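Local coordinates for putative peptidyl-arginine deiminase (Chlorobium tepidum, PDB 1XKN), which probably acts as an agmatine or protein-arginine deiminase, hydrolysing a guanidinium group in the manner of its enzyme family, at residues T5-P10 with Y102-Q107; D112-N117 with G145-S150. All coordinates share one frame; numbering follows the deposited sequence.

Interaction 1. Residues T5-P10 with Y102-Q107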
ATOM      1  N   THR A   5      21.489   7.632  -7.739  1.00  6.12           N
ATOM      2  CA  THR A   5      20.900   6.319  -7.548  1.00  6.07           C
ATOM      3  C   THR A   5      19.842   6.502  -6.474  1.00  4.91           C
ATOM      4  O   THR A   5      19.896   7.453  -5.688  1.00  5.79           O
ATOM      5  CB  THR A   5      21.931   5.250  -7.105  1.00  7.22           C
ATOM      6  OG1 THR A   5      22.589   5.667  -5.904  1.00  8.56           O
ATOM      7  CG2 THR A   5      22.959   5.023  -8.204  1.00  8.94           C
ATOM      8  N   TYR A   6      18.859   5.612  -6.459  1.00  3.62           N
ATOM      9  CA  TYR A   6      17.793   5.707  -5.477  1.00  4.25           C
ATOM     10  C   TYR A   6      17.637   4.402  -4.709  1.00  5.08           C
ATOM     11  O   TYR A   6      18.096   3.345  -5.144  1.00  7.32           O
ATOM     12  CB  TYR A   6      16.468   6.071  -6.163  1.00  3.96           C
ATOM     13  CG  TYR A   6      16.490   7.388  -6.912  1.00  2.24           C
ATOM     14  CD1 TYR A   6      16.729   7.431  -8.287  1.00  2.94           C
ATOM     15  CD2 TYR A   6      16.291   8.596  -6.241  1.00  3.58           C
ATOM     16  CE1 TYR A   6      16.771   8.647  -8.975  1.00  1.00           C
ATOM     17  CE2 TYR A   6      16.333   9.817  -6.920  1.00  3.26           C
ATOM     18  CZ  TYR A   6      16.574   9.834  -8.286  1.00  4.81           C
ATOM     19  OH  TYR A   6      16.623  11.037  -8.965  1.00  6.70           O
ATOM     20  N   PHE A   7      17.003   4.499  -3.549  1.00  5.68           N
ATOM     21  CA  PHE A   7      16.749   3.347  -2.700  1.00  5.46           C
ATOM     22  C   PHE A   7      15.355   3.509  -2.123  1.00  4.92           C
ATOM     23  O   PHE A   7      15.012   4.572  -1.598  1.00  4.05           O
ATOM     24  CB  PHE A   7      17.773   3.282  -1.561  1.00  5.79           C
ATOM     25  CG  PHE A   7      17.427   2.285  -0.486  1.00  8.19           C
ATOM     26  CD1 PHE A   7      17.466   0.918  -0.743  1.00  8.90           C
ATOM     27  CD2 PHE A   7      17.045   2.718   0.779  1.00  9.73           C
ATOM     28  CE1 PHE A   7      17.128  -0.007   0.246  1.00 10.05           C
ATOM     29  CE2 PHE A   7      16.703   1.802   1.777  1.00  9.98           C
ATOM     30  CZ  PHE A   7      16.745   0.440   1.506  1.00  9.24           C
HETATM   31  N   MSE A   8      14.541   2.466  -2.255  1.00  5.02           N
HETATM   32  CA  MSE A   8      13.198   2.496  -1.705  1.00  4.83           C
HETATM   33  C   MSE A   8      13.185   1.586  -0.487  1.00  4.86           C
HETATM   34  O   MSE A   8      13.310   0.366  -0.611  1.00  5.31           O
HETATM   35  CB  MSE A   8      12.164   1.998  -2.714  1.00  6.20           C
HETATM   36  CG  MSE A   8      10.738   2.200  -2.218  1.00  7.82           C
HETATM   37 SE   MSE A   8       9.393   1.465  -3.385  1.00 12.04          SE
HETATM   38  CE  MSE A   8       8.011   1.051  -2.108  1.00 10.01           C
ATOM     39  N   PRO A   9      13.052   2.170   0.710  1.00  4.56           N
ATOM     40  CA  PRO A   9      13.029   1.362   1.930  1.00  4.27           C
ATOM     41  C   PRO A   9      11.847   0.403   1.933  1.00  4.08           C
ATOM     42  O   PRO A   9      10.800   0.691   1.348  1.00  4.14           O
ATOM     43  CB  PRO A   9      12.894   2.406   3.035  1.00  3.55           C
ATOM     44  CG  PRO A   9      13.581   3.601   2.454  1.00  4.32           C
ATOM     45  CD  PRO A   9      13.076   3.607   1.031  1.00  4.98           C
ATOM     46  N   PRO A  10      12.004  -0.760   2.581  1.00  4.72           N
ATOM     47  CA  PRO A  10      10.898  -1.715   2.630  1.00  4.02           C
ATOM     48  C   PRO A  10       9.862  -1.155   3.605  1.00  4.29           C
ATOM     49  O   PRO A  10      10.173  -0.277   4.411  1.00  4.50           O
ATOM     50  CB  PRO A  10      11.564  -2.992   3.137  1.00  5.18           C
ATOM     51  CG  PRO A  10      12.625  -2.463   4.046  1.00  5.38           C
ATOM     52  CD  PRO A  10      13.191  -1.288   3.274  1.00  4.16           C
ATOM     53  N   TYR A 102       8.246   7.782  -1.240  1.00  3.94           N
ATOM     54  CA  TYR A 102       9.519   8.248  -0.706  1.00  3.38           C
ATOM     55  C   TYR A 102      10.652   7.300  -1.064  1.00  3.15           C
ATOM     56  O   TYR A 102      10.497   6.085  -0.986  1.00  3.98           O
ATOM     57  CB  TYR A 102       9.449   8.324   0.816  1.00  4.22           C
ATOM     58  CG  TYR A 102       8.502   9.359   1.354  1.00  4.53           C
ATOM     59  CD1 TYR A 102       8.901  10.690   1.488  1.00  4.42           C
ATOM     60  CD2 TYR A 102       7.218   9.005   1.764  1.00  4.34           C
ATOM     61  CE1 TYR A 102       8.043  11.641   2.027  1.00  4.35           C
ATOM     62  CE2 TYR A 102       6.355   9.948   2.300  1.00  4.29           C
ATOM     63  CZ  TYR A 102       6.775  11.258   2.433  1.00  5.34           C
ATOM     64  OH  TYR A 102       5.941  12.187   3.001  1.00  5.40           O
ATOM     65  N   VAL A 103      11.791   7.868  -1.443  1.00  4.02           N
ATOM     66  CA  VAL A 103      12.984   7.095  -1.764  1.00  3.39           C
ATOM     67  C   VAL A 103      14.173   7.907  -1.269  1.00  4.29           C
ATOM     68  O   VAL A 103      14.064   9.121  -1.083  1.00  4.92           O
ATOM     69  CB  VAL A 103      13.167   6.860  -3.286  1.00  3.88           C
ATOM     70  CG1 VAL A 103      12.083   5.935  -3.815  1.00  2.35           C
ATOM     71  CG2 VAL A 103      13.159   8.189  -4.029  1.00  6.32           C
ATOM     72  N   ILE A 104      15.299   7.240  -1.043  1.00  5.04           N
ATOM     73  CA  ILE A 104      16.507   7.918  -0.593  1.00  5.14           C
ATOM     74  C   ILE A 104      17.382   8.107  -1.822  1.00  4.82           C
ATOM     75  O   ILE A 104      17.691   7.141  -2.527  1.00  5.66           O
ATOM     76  CB  ILE A 104      17.295   7.081   0.447  1.00  5.05           C
ATOM     77  CG1 ILE A 104      16.390   6.711   1.625  1.00  7.43           C
ATOM     78  CG2 ILE A 104      18.515   7.864   0.927  1.00  7.61           C
ATOM     79  CD1 ILE A 104      15.705   7.897   2.277  1.00  8.25           C
ATOM     80  N   ARG A 105      17.771   9.350  -2.084  1.00  5.12           N
ATOM     81  CA  ARG A 105      18.608   9.663  -3.234  1.00  5.40           C
ATOM     82  C   ARG A 105      20.069   9.797  -2.835  1.00  6.68           C
ATOM     83  O   ARG A 105      20.393  10.446  -1.841  1.00  6.36           O
ATOM     84  CB  ARG A 105      18.142  10.968  -3.888  1.00  6.54           C
ATOM     85  CG  ARG A 105      19.025  11.433  -5.040  1.00  8.47           C
ATOM     86  CD  ARG A 105      18.465  12.671  -5.733  1.00  7.62           C
ATOM     87  NE  ARG A 105      18.388  13.835  -4.855  1.00 10.07           N
ATOM     88  CZ  ARG A 105      17.908  15.018  -5.232  1.00 10.95           C
ATOM     89  NH1 ARG A 105      17.463  15.189  -6.471  1.00 12.76           N
ATOM     90  NH2 ARG A 105      17.866  16.029  -4.372  1.00 12.12           N
ATOM     91  N   THR A 106      20.949   9.169  -3.608  1.00  4.75           N
ATOM     92  CA  THR A 106      22.381   9.255  -3.351  1.00  6.50           C
ATOM     93  C   THR A 106      23.058   9.827  -4.588  1.00  6.94           C
ATOM     94  O   THR A 106      22.880   9.321  -5.698  1.00  8.17           O
ATOM     95  CB  THR A 106      23.005   7.877  -3.043  1.00  6.75           C
ATOM     96  OG1 THR A 106      22.476   7.373  -1.810  1.00  6.79           O
ATOM     97  CG2 THR A 106      24.522   7.995  -2.914  1.00  7.14           C
ATOM     98  N   GLN A 107      23.828  10.890  -4.389  1.00  8.23           N
ATOM     99  CA  GLN A 107      24.535  11.529  -5.482  1.00 10.95           C
ATOM    100  C   GLN A 107      25.712  12.321  -4.933  1.00 11.11           C
ATOM    101  O   GLN A 107      25.564  13.098  -3.992  1.00 11.46           O
ATOM    102  CB  GLN A 107      23.583  12.445  -6.248  1.00 12.66           C
ATOM    103  CG  GLN A 107      24.197  13.155  -7.431  1.00 19.66           C
ATOM    104  CD  GLN A 107      23.142  13.627  -8.405  1.00 21.93           C
ATOM    105  OE1 GLN A 107      22.115  14.175  -8.002  1.00 22.61           O
ATOM    106  NE2 GLN A 107      23.389  13.424  -9.693  1.00 23.46           N
TER
HETATM  107  O   HOH W   1      17.527  13.620  -8.846  1.00 10.58           O

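Interaction 2. Residues D112-N117 with G145-S150. With NA (sodium ion), chain B.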
ATOM      1  N   ASP A 112      19.779  12.181   0.581  1.00  7.65           N
ATOM      2  CA  ASP A 112      18.631  12.962   1.019  1.00  8.71           C
ATOM      3  C   ASP A 112      17.330  12.265   0.666  1.00  7.02           C
ATOM      4  O   ASP A 112      17.284  11.422  -0.233  1.00  7.42           O
ATOM      5  CB  ASP A 112      18.658  14.397   0.456  1.00  9.47           C
ATOM      6  CG  ASP A 112      18.606  14.461  -1.063  1.00 11.12           C
ATOM      7  OD1 ASP A 112      18.312  15.560  -1.586  1.00 12.80           O
ATOM      8  OD2 ASP A 112      18.866  13.446  -1.737  1.00 11.86           O
ATOM      9  N   LYS A 113      16.277  12.590   1.402  1.00  6.28           N
ATOM     10  CA  LYS A 113      14.983  11.978   1.149  1.00  5.92           C
ATOM     11  C   LYS A 113      14.240  12.808   0.114  1.00  6.10           C
ATOM     12  O   LYS A 113      14.170  14.032   0.214  1.00  6.38           O
ATOM     13  CB  LYS A 113      14.170  11.885   2.448  1.00  8.16           C
ATOM     14  CG  LYS A 113      12.856  11.127   2.289  1.00 10.35           C
ATOM     15  CD  LYS A 113      12.285  10.657   3.622  1.00 12.84           C
ATOM     16  CE  LYS A 113      11.886  11.816   4.518  1.00 13.42           C
ATOM     17  NZ  LYS A 113      11.338  11.336   5.825  1.00 10.72           N
ATOM     18  N   VAL A 114      13.709  12.135  -0.899  1.00  5.35           N
ATOM     19  CA  VAL A 114      12.965  12.814  -1.947  1.00  5.11           C
ATOM     20  C   VAL A 114      11.707  12.018  -2.231  1.00  4.89           C
ATOM     21  O   VAL A 114      11.564  10.887  -1.768  1.00  5.61           O
ATOM     22  CB  VAL A 114      13.792  12.931  -3.254  1.00  6.03           C
ATOM     23  CG1 VAL A 114      15.116  13.628  -2.972  1.00  6.03           C
ATOM     24  CG2 VAL A 114      14.026  11.558  -3.857  1.00  5.83           C
ATOM     25  N   ILE A 115      10.783  12.617  -2.971  1.00  4.12           N
ATOM     26  CA  ILE A 115       9.554  11.928  -3.325  1.00  4.71           C
ATOM     27  C   ILE A 115       9.626  11.590  -4.804  1.00  5.22           C
ATOM     28  O   ILE A 115       9.851  12.464  -5.638  1.00  4.67           O
ATOM     29  CB  ILE A 115       8.319  12.799  -3.027  1.00  6.69           C
ATOM     30  CG1 ILE A 115       8.128  12.888  -1.507  1.00  9.01           C
ATOM     31  CG2 ILE A 115       7.077  12.213  -3.714  1.00  8.05           C
ATOM     32  CD1 ILE A 115       6.984  13.771  -1.064  1.00  9.86           C
HETATM   33  N   MSE A 116       9.461  10.307  -5.111  1.00  3.93           N
HETATM   34  CA  MSE A 116       9.509   9.824  -6.480  1.00  3.39           C
HETATM   35  C   MSE A 116       8.076   9.841  -6.991  1.00  3.77           C
HETATM   36  O   MSE A 116       7.260   8.983  -6.649  1.00  4.63           O
HETATM   37  CB  MSE A 116      10.101   8.407  -6.515  1.00  4.79           C
HETATM   38  CG  MSE A 116      10.333   7.840  -7.916  1.00  4.09           C
HETATM   39 SE   MSE A 116      11.445   9.001  -9.007  1.00 11.01          SE
HETATM   40  CE  MSE A 116      13.058   8.884  -7.937  1.00  4.54           C
ATOM     41  N   ASN A 117       7.787  10.851  -7.803  1.00  3.16           N
ATOM     42  CA  ASN A 117       6.463  11.068  -8.356  1.00  3.58           C
ATOM     43  C   ASN A 117       6.163  10.292  -9.637  1.00  2.42           C
ATOM     44  O   ASN A 117       6.695  10.608 -10.704  1.00  4.39           O
ATOM     45  CB  ASN A 117       6.292  12.567  -8.601  1.00  3.12           C
ATOM     46  CG  ASN A 117       4.946  12.912  -9.161  1.00  3.10           C
ATOM     47  OD1 ASN A 117       3.922  12.532  -8.601  1.00  4.04           O
ATOM     48  ND2 ASN A 117       4.930  13.648 -10.266  1.00  3.58           N
ATOM     49  N   GLY A 145       8.870  20.250   2.366  1.00  5.91           N
ATOM     50  CA  GLY A 145      10.087  20.850   1.847  1.00  6.51           C
ATOM     51  C   GLY A 145      11.059  19.835   1.276  1.00  6.55           C
ATOM     52  O   GLY A 145      12.275  19.976   1.425  1.00  9.58           O
ATOM     53  N   LEU A 146      10.534  18.810   0.613  1.00  7.23           N
ATOM     54  CA  LEU A 146      11.383  17.778   0.030  1.00  5.65           C
ATOM     55  C   LEU A 146      11.447  17.884  -1.486  1.00  6.55           C
ATOM     56  O   LEU A 146      10.495  18.324  -2.129  1.00  6.78           O
ATOM     57  CB  LEU A 146      10.855  16.385   0.398  1.00  5.88           C
ATOM     58  CG  LEU A 146      10.806  16.006   1.880  1.00  6.26           C
ATOM     59  CD1 LEU A 146      10.089  14.670   2.032  1.00  7.61           C
ATOM     60  CD2 LEU A 146      12.215  15.929   2.440  1.00  5.57           C
ATOM     61  N   PRO A 147      12.589  17.508  -2.076  1.00  6.29           N
ATOM     62  CA  PRO A 147      12.716  17.568  -3.532  1.00  6.02           C
ATOM     63  C   PRO A 147      11.831  16.483  -4.141  1.00  6.58           C
ATOM     64  O   PRO A 147      11.580  15.453  -3.507  1.00  6.01           O
ATOM     65  CB  PRO A 147      14.197  17.275  -3.763  1.00  6.60           C
ATOM     66  CG  PRO A 147      14.843  17.813  -2.533  1.00  7.38           C
ATOM     67  CD  PRO A 147      13.909  17.334  -1.445  1.00  6.76           C
HETATM   68  N   MSE A 148      11.352  16.719  -5.357  1.00  6.05           N
HETATM   69  CA  MSE A 148      10.521  15.737  -6.039  1.00  6.87           C
HETATM   70  C   MSE A 148      11.098  15.442  -7.415  1.00  6.38           C
HETATM   71  O   MSE A 148      11.542  16.346  -8.120  1.00  8.36           O
HETATM   72  CB  MSE A 148       9.084  16.244  -6.200  1.00  7.45           C
HETATM   73  CG  MSE A 148       8.187  15.284  -6.976  1.00  8.36           C
HETATM   74 SE   MSE A 148       6.379  15.930  -7.254  1.00 14.51          SE
HETATM   75  CE  MSE A 148       6.722  17.100  -8.750  1.00 10.55           C
ATOM     76  N   VAL A 149      11.102  14.165  -7.777  1.00  5.93           N
ATOM     77  CA  VAL A 149      11.588  13.726  -9.074  1.00  6.68           C
ATOM     78  C   VAL A 149      10.385  13.081  -9.752  1.00  7.27           C
ATOM     79  O   VAL A 149       9.669  12.303  -9.124  1.00  7.44           O
ATOM     80  CB  VAL A 149      12.720  12.679  -8.928  1.00  6.54           C
ATOM     81  CG1 VAL A 149      13.222  12.256 -10.302  1.00  7.73           C
ATOM     82  CG2 VAL A 149      13.861  13.251  -8.095  1.00  8.36           C
ATOM     83  N   SER A 150      10.146  13.417 -11.018  1.00  7.21           N
ATOM     84  CA  SER A 150       9.009  12.850 -11.751  1.00  6.72           C
ATOM     85  C   SER A 150       9.476  11.865 -12.817  1.00  6.19           C
ATOM     86  O   SER A 150      10.426  12.136 -13.548  1.00  7.64           O
ATOM     87  CB  SER A 150       8.182  13.960 -12.409  1.00  6.62           C
ATOM     88  OG  SER A 150       7.526  14.763 -11.442  1.00  8.53           O
TER
HETATM   89 NA    NA B 700       1.628  11.763  -9.625  1.00  2.88          NA
HETATM   90  O   HOH W   2       2.264  13.690 -11.419  1.00  6.84           O
HETATM   91  O   HOH W   3       0.814   9.967  -7.897  1.00  6.73           O

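Interaction 1. Residues T5-P10 with Y102-Q107
The short strand 5-7 near the N-terminus forms an outer edge of a four-stranded mixed sheet, pairing antiparallel with strand 101-107. T5 and T106 make a hydrogen-bonded pair, T5 N reaching T106 O at 3.0 Å and T106 N returning to T5 O. F7 and I104 form the next such pair: I104 N gives a short bond of 2.7 Å to F7 O, while the return bond from F7 N to I104 O is more bent, 133° at the hydrogen.

Between them, Y6 and R105 face each other as a non-hydrogen-bonded pair, their side chains side by side and pointing the same way. R105 CB, CG and CD run past the CE2 side of the phenol, CG lying 3.7 Å from Y6 CE2. The bend at chi3 (63°) turns NE out of the extended chain, and the guanidinium plane lies 30° from the ring plane. One water joins the two tips, 2.7 Å from Y6 OH and accepting from R105 NH1 in the guanidinium plane; R105 NH2 is held by a salt bridge to D112. V103 CG2 meets Y6 CD2 at 3.9 Å.

On the opposite face from Y6 and R105, I104 CG1 lies at the edge of the F7 ring, near CD2, and P9 CG comes near the same methylene. Alternating hydrogen-bonded and non-hydrogen-bonded pairs, with side chains sorted to two faces, are the signature of antiparallel pairing, here closing one edge of the mixed sheet.

Interaction 2. Residues D112-N117 with G145-S150
Strands 110-119 and 148-152 lie side by side and parallel as the two strands of a beta-alpha-beta unit whose connection includes helix 131-144; a sodium ion sits beyond N117. The backbone of 148-150 zigzags past that of 115-117: I115 N bonds to P147 O, V149 N to I115 O, and N117 N to V149 O, the last at 2.7 Å and nearly along the C=O axis.

At the C-terminal end of 112-117, N117 makes the polar side-chain contacts. Its CG stands anti to the backbone N (chi1 -179°), and the two branches of the amide divide the work. OD1 binds the sodium ion at 2.6 Å, while ND2 donates to S150 OG at 3.1 Å, almost straight at 173° and within the amide plane. ND2 also donates to a water that is itself a sodium ligand, so the rotation of the buried amide is fixed by three interactions. A second water and the residues W118 and N134, both through their carbonyl oxygens, add to the metal shell. The selenium of M148 lies against the aliphatic part of N117, 3.6 Å from its CB.

On the other face, M116 is bent at chi2 and chi3, and its SE and CE both meet V149 CB at 3.9 Å. Near the start of the pair, V114 CG1 touches P147 CB at 3.8 Å, the two side chains crossing at about a right angle. Also at this entry, L146 CD2 approaches K113 O, and its CD1 meets CE of K113; the NZ of that lysine forms a salt bridge with E344. G145, with positive phi, ends helix 131-144 in a Schellman motif, from which the chain enters the outer strand. Strand, helix and parallel strand in this succession make a beta-alpha-beta crossover, with a sodium site beside its paired strands.

Interactions 1 and 2 build opposite margins of one four-stranded sheet: 5-10 edges strand 101-107, 145-150 edges strand 110-119, and the two inner strands are consecutive in the chain. Both contacts are partly buried, with exposed residues on the outer strands. The first is antiparallel, and its side-chain polar link between the two segments is a water between Y6 and R105; the second is parallel and places an asparagine on the metal. They meet directly through the R105-D112 salt bridge and a probable hydrogen bond between V114 N and V103 O, and the Y6 ring reaches across the inner strands, packing its CE2 on M116 CE and its OH against V149 CG2.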